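Long-range contact in flagellar basal body rod modification protein (Helicobacter pylori 26695, PDB 4ZZF), which is probably required for assembly of the flagellar hook, perhaps as a scaffolding protein, and is represented here by a truncated form containing its Ig-like domain: residues A[15-25]-A[82-90]. Residues are numbered along the deposited sequence; the frame is centred on the assembly and turned at random.
Sequences SGANFDGNNKL and KVPKGNYKI
Strand 16-19 runs antiparallel to strand 86-90 at the margin of the Ig-like domain's sheet, with Ala17-Tyr88 and Phe19-Gly86 as hydrogen-bonded pairs and Gly16-Lys89 and Asn18-Asn87 as non-hydrogen-bonded pairs. Four nearly straight backbone bonds join them, among them Tyr88 N to Ala17 O and Gly86 N to Phe19 O. At Ser15, just before the strand, a water donates to both Ser15 O and Ile90 O. Ala17, Phe19 and Tyr88 lie on one face of the sheet, where Phe19 and Tyr88 are buried. With CG anti to the backbone N (chi1 177°), Phe19 has its ring edge against the 82-85 loop: CD2 lies 3.8 Å from Val83 CG2, while Val83 O meets the ring edge in plane, 3.4 Å from CE2. The backbone N of Gly21 sits 3.5 Å above the ring centre. Phe19 CB touches Tyr88 CD1 at 4.0 Å, and Trp73 touches both rings. Tyr88 OH donates to Pro84 O at 2.7 Å, in the carbonyl plane and on a lone pair, tying the loop to its own strand. Beyond Phe19 the chain turns as an Asx turn: Asp20 OD1 accepts from Asn22 N at 2.6 Å and also from Asn23 N. Lys82 reaches this turn; its NZ is modelled 2.5 Å from Asn22 O, too short to be taken literally, and bonds Asn22 OD1 weakly at 3.3 Å. Backbone pairing thus sets the strand register, Phe19, Tyr88 and Trp73 pack together on one face, and a lysine, probably charged, probably links the two loops through the oxygens of Asn22.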
loop_
_atom_site.group_PDB
_atom_site.type_symbol
_atom_site.label_atom_id
_atom_site.label_comp_id
_atom_site.label_asym_id
_atom_site.label_seq_id
_atom_site.Cartn_x
_atom_site.Cartn_y
_atom_site.Cartn_z
ATOM N N SER A 15 20.348 -8.258 15.403
ATOM C CA SER A 15 21.148 -9.191 14.611
ATOM C C SER A 15 21.643 -10.417 15.398
ATOM O O SER A 15 22.258 -11.317 14.823
ATOM C CB SER A 15 22.351 -8.463 14.015
ATOM O OG SER A 15 23.175 -7.962 15.052
ATOM N N GLY A 16 21.390 -10.444 16.703
ATOM C CA GLY A 16 21.862 -11.540 17.527
ATOM C C GLY A 16 20.773 -12.163 18.372
ATOM O O GLY A 16 19.726 -11.572 18.567
ATOM N N ALA A 17 21.021 -13.370 18.860
ATOM C CA ALA A 17 20.124 -14.028 19.795
ATOM C C ALA A 17 20.870 -14.350 21.089
ATOM O O ALA A 17 22.098 -14.479 21.094
ATOM C CB ALA A 17 19.553 -15.294 19.192
ATOM N N ASN A 18 20.138 -14.497 22.185
ATOM C CA ASN A 18 20.783 -14.777 23.462
ATOM C C ASN A 18 20.892 -16.259 23.784
ATOM O O ASN A 18 19.896 -16.982 23.762
ATOM C CB ASN A 18 20.048 -14.082 24.598
ATOM C CG ASN A 18 20.658 -14.394 25.948
ATOM O OD1 ASN A 18 20.154 -15.245 26.689
ATOM N ND2 ASN A 18 21.767 -13.730 26.265
ATOM N N PHE A 19 22.109 -16.703 24.080
ATOM C CA PHE A 19 22.321 -18.050 24.602
ATOM C C PHE A 19 22.574 -17.974 26.102
ATOM O O PHE A 19 23.486 -17.269 26.536
ATOM C CB PHE A 19 23.492 -18.726 23.897
ATOM C CG PHE A 19 23.819 -20.087 24.434
ATOM C CD1 PHE A 19 22.852 -21.075 24.481
ATOM C CD2 PHE A 19 25.101 -20.387 24.862
ATOM C CE1 PHE A 19 23.154 -22.335 24.960
ATOM C CE2 PHE A 19 25.407 -21.639 25.339
ATOM C CZ PHE A 19 24.432 -22.618 25.390
ATOM N N ASP A 20 21.774 -18.693 26.889
ATOM C CA ASP A 20 21.851 -18.567 28.349
ATOM C C ASP A 20 23.000 -19.370 28.961
ATOM O O ASP A 20 23.392 -19.118 30.099
ATOM C CB ASP A 20 20.520 -18.973 29.016
ATOM C CG ASP A 20 20.137 -20.434 28.777
ATOM O OD1 ASP A 20 21.034 -21.302 28.674
ATOM O OD2 ASP A 20 18.916 -20.715 28.713
ATOM N N GLY A 21 23.525 -20.340 28.214
ATOM C CA GLY A 21 24.610 -21.164 28.708
ATOM C C GLY A 21 24.298 -22.650 28.763
ATOM O O GLY A 21 25.210 -23.485 28.710
ATOM N N ASN A 22 23.020 -23.001 28.863
ATOM C CA ASN A 22 22.657 -24.414 28.873
ATOM C C ASN A 22 21.537 -24.784 27.892
ATOM O O ASN A 22 21.645 -25.770 27.156
ATOM C CB ASN A 22 22.265 -24.850 30.293
ATOM C CG ASN A 22 21.980 -26.348 30.387
ATOM O OD1 ASN A 22 22.837 -27.180 30.060
ATOM N ND2 ASN A 22 20.773 -26.696 30.835
ATOM N N ASN A 23 20.465 -23.999 27.884
ATOM C CA ASN A 23 19.301 -24.325 27.070
ATOM C C ASN A 23 19.495 -24.062 25.575
ATOM O O ASN A 23 20.137 -23.082 25.177
ATOM C CB ASN A 23 18.083 -23.549 27.569
ATOM C CG ASN A 23 17.737 -23.877 29.011
ATOM O OD1 ASN A 23 18.161 -24.907 29.545
ATOM N ND2 ASN A 23 16.964 -23.001 29.649
ATOM N N LYS A 24 18.933 -24.960 24.765
ATOM C CA LYS A 24 18.911 -24.833 23.311
ATOM C C LYS A 24 18.433 -23.454 22.883
ATOM O O LYS A 24 17.723 -22.762 23.616
ATOM C CB LYS A 24 17.994 -25.898 22.691
ATOM C CG LYS A 24 16.595 -25.345 22.381
ATOM C CD LYS A 24 15.698 -26.293 21.595
ATOM C CE LYS A 24 15.744 -27.723 22.117
ATOM N NZ LYS A 24 14.678 -28.559 21.477
ATOM N N LEU A 25 18.814 -23.058 21.682
ATOM C CA LEU A 25 18.329 -21.803 21.151
ATOM C C LEU A 25 17.536 -22.043 19.879
ATOM O O LEU A 25 18.074 -22.521 18.889
ATOM C CB LEU A 25 19.489 -20.858 20.882
ATOM C CG LEU A 25 19.028 -19.537 20.287
ATOM C CD1 LEU A 25 18.198 -18.760 21.311
ATOM C CD2 LEU A 25 20.235 -18.757 19.839
ATOM N N LYS A 82 30.132 -26.548 25.154
ATOM C CA LYS A 82 29.164 -25.467 25.338
ATOM C C LYS A 82 29.862 -24.135 25.580
ATOM O O LYS A 82 30.678 -24.006 26.491
ATOM C CB LYS A 82 28.191 -25.780 26.479
ATOM C CG LYS A 82 27.187 -26.871 26.107
ATOM C CD LYS A 82 25.826 -26.649 26.753
ATOM C CE LYS A 82 24.813 -27.670 26.236
ATOM N NZ LYS A 82 23.443 -27.465 26.798
ATOM N N VAL A 83 29.523 -23.152 24.746
ATOM C CA VAL A 83 30.187 -21.849 24.717
ATOM C C VAL A 83 29.682 -20.899 25.807
ATOM O O VAL A 83 28.620 -21.135 26.390
ATOM C CB VAL A 83 29.986 -21.194 23.354
ATOM C CG1 VAL A 83 30.546 -22.102 22.252
ATOM C CG2 VAL A 83 28.499 -20.909 23.139
ATOM N N PRO A 84 30.445 -19.824 26.097
ATOM C CA PRO A 84 29.987 -18.874 27.125
ATOM C C PRO A 84 28.621 -18.259 26.814
ATOM O O PRO A 84 28.273 -18.066 25.647
ATOM C CB PRO A 84 31.083 -17.792 27.137
ATOM C CG PRO A 84 31.920 -18.046 25.929
ATOM C CD PRO A 84 31.802 -19.506 25.629
ATOM N N LYS A 85 27.846 -17.986 27.859
ATOM C CA LYS A 85 26.540 -17.380 27.678
ATOM C C LYS A 85 26.726 -15.998 27.074
ATOM O O LYS A 85 27.779 -15.381 27.226
ATOM C CB LYS A 85 25.770 -17.297 29.003
ATOM C CG LYS A 85 26.311 -16.283 30.010
ATOM C CD LYS A 85 25.569 -16.368 31.360
ATOM C CE LYS A 85 24.400 -15.389 31.445
ATOM N NZ LYS A 85 23.743 -15.364 32.803
ATOM N N GLY A 86 25.704 -15.519 26.375
ATOM C CA GLY A 86 25.754 -14.189 25.805
ATOM C C GLY A 86 25.017 -14.071 24.494
ATOM O O GLY A 86 24.242 -14.961 24.121
ATOM N N ASN A 87 25.254 -12.956 23.811
ATOM C CA ASN A 87 24.650 -12.715 22.514
ATOM C C ASN A 87 25.473 -13.280 21.367
ATOM O O ASN A 87 26.654 -12.969 21.217
ATOM C CB ASN A 87 24.444 -11.225 22.270
ATOM C CG ASN A 87 23.012 -10.896 21.902
ATOM O OD1 ASN A 87 22.077 -11.481 22.451
ATOM N ND2 ASN A 87 22.836 -10.054 20.876
ATOM N N TYR A 88 24.828 -14.103 20.554
ATOM C CA TYR A 88 25.451 -14.640 19.352
ATOM C C TYR A 88 24.781 -14.145 18.072
ATOM O O TYR A 88 23.559 -14.238 17.916
ATOM C CB TYR A 88 25.435 -16.158 19.418
ATOM C CG TYR A 88 26.436 -16.653 20.415
ATOM C CD1 TYR A 88 26.135 -16.689 21.778
ATOM C CD2 TYR A 88 27.699 -17.046 20.008
ATOM C CE1 TYR A 88 27.066 -17.133 22.701
ATOM C CE2 TYR A 88 28.638 -17.486 20.916
ATOM C CZ TYR A 88 28.320 -17.531 22.260
ATOM O OH TYR A 88 29.271 -17.969 23.150
ATOM N N LYS A 89 25.592 -13.606 17.170
ATOM C CA LYS A 89 25.136 -13.200 15.838
ATOM C C LYS A 89 24.969 -14.409 14.925
ATOM O O LYS A 89 25.882 -15.232 14.788
ATOM C CB LYS A 89 26.122 -12.215 15.199
ATOM C CG LYS A 89 26.397 -10.989 16.035
ATOM C CD LYS A 89 27.526 -10.159 15.447
ATOM C CE LYS A 89 27.887 -8.986 16.358
ATOM N NZ LYS A 89 28.878 -8.053 15.731
ATOM N N ILE A 90 23.808 -14.511 14.293
ATOM C CA ILE A 90 23.527 -15.622 13.399
ATOM C C ILE A 90 23.261 -15.109 11.984
ATOM O O ILE A 90 22.412 -14.228 11.782
ATOM C CB ILE A 90 22.331 -16.450 13.891
ATOM C CG1 ILE A 90 22.606 -16.970 15.306
ATOM C CG2 ILE A 90 22.063 -17.601 12.938
ATOM C CD1 ILE A 90 21.475 -17.770 15.899
HETATM O O HOH W 1 23.169 -11.519 12.326
#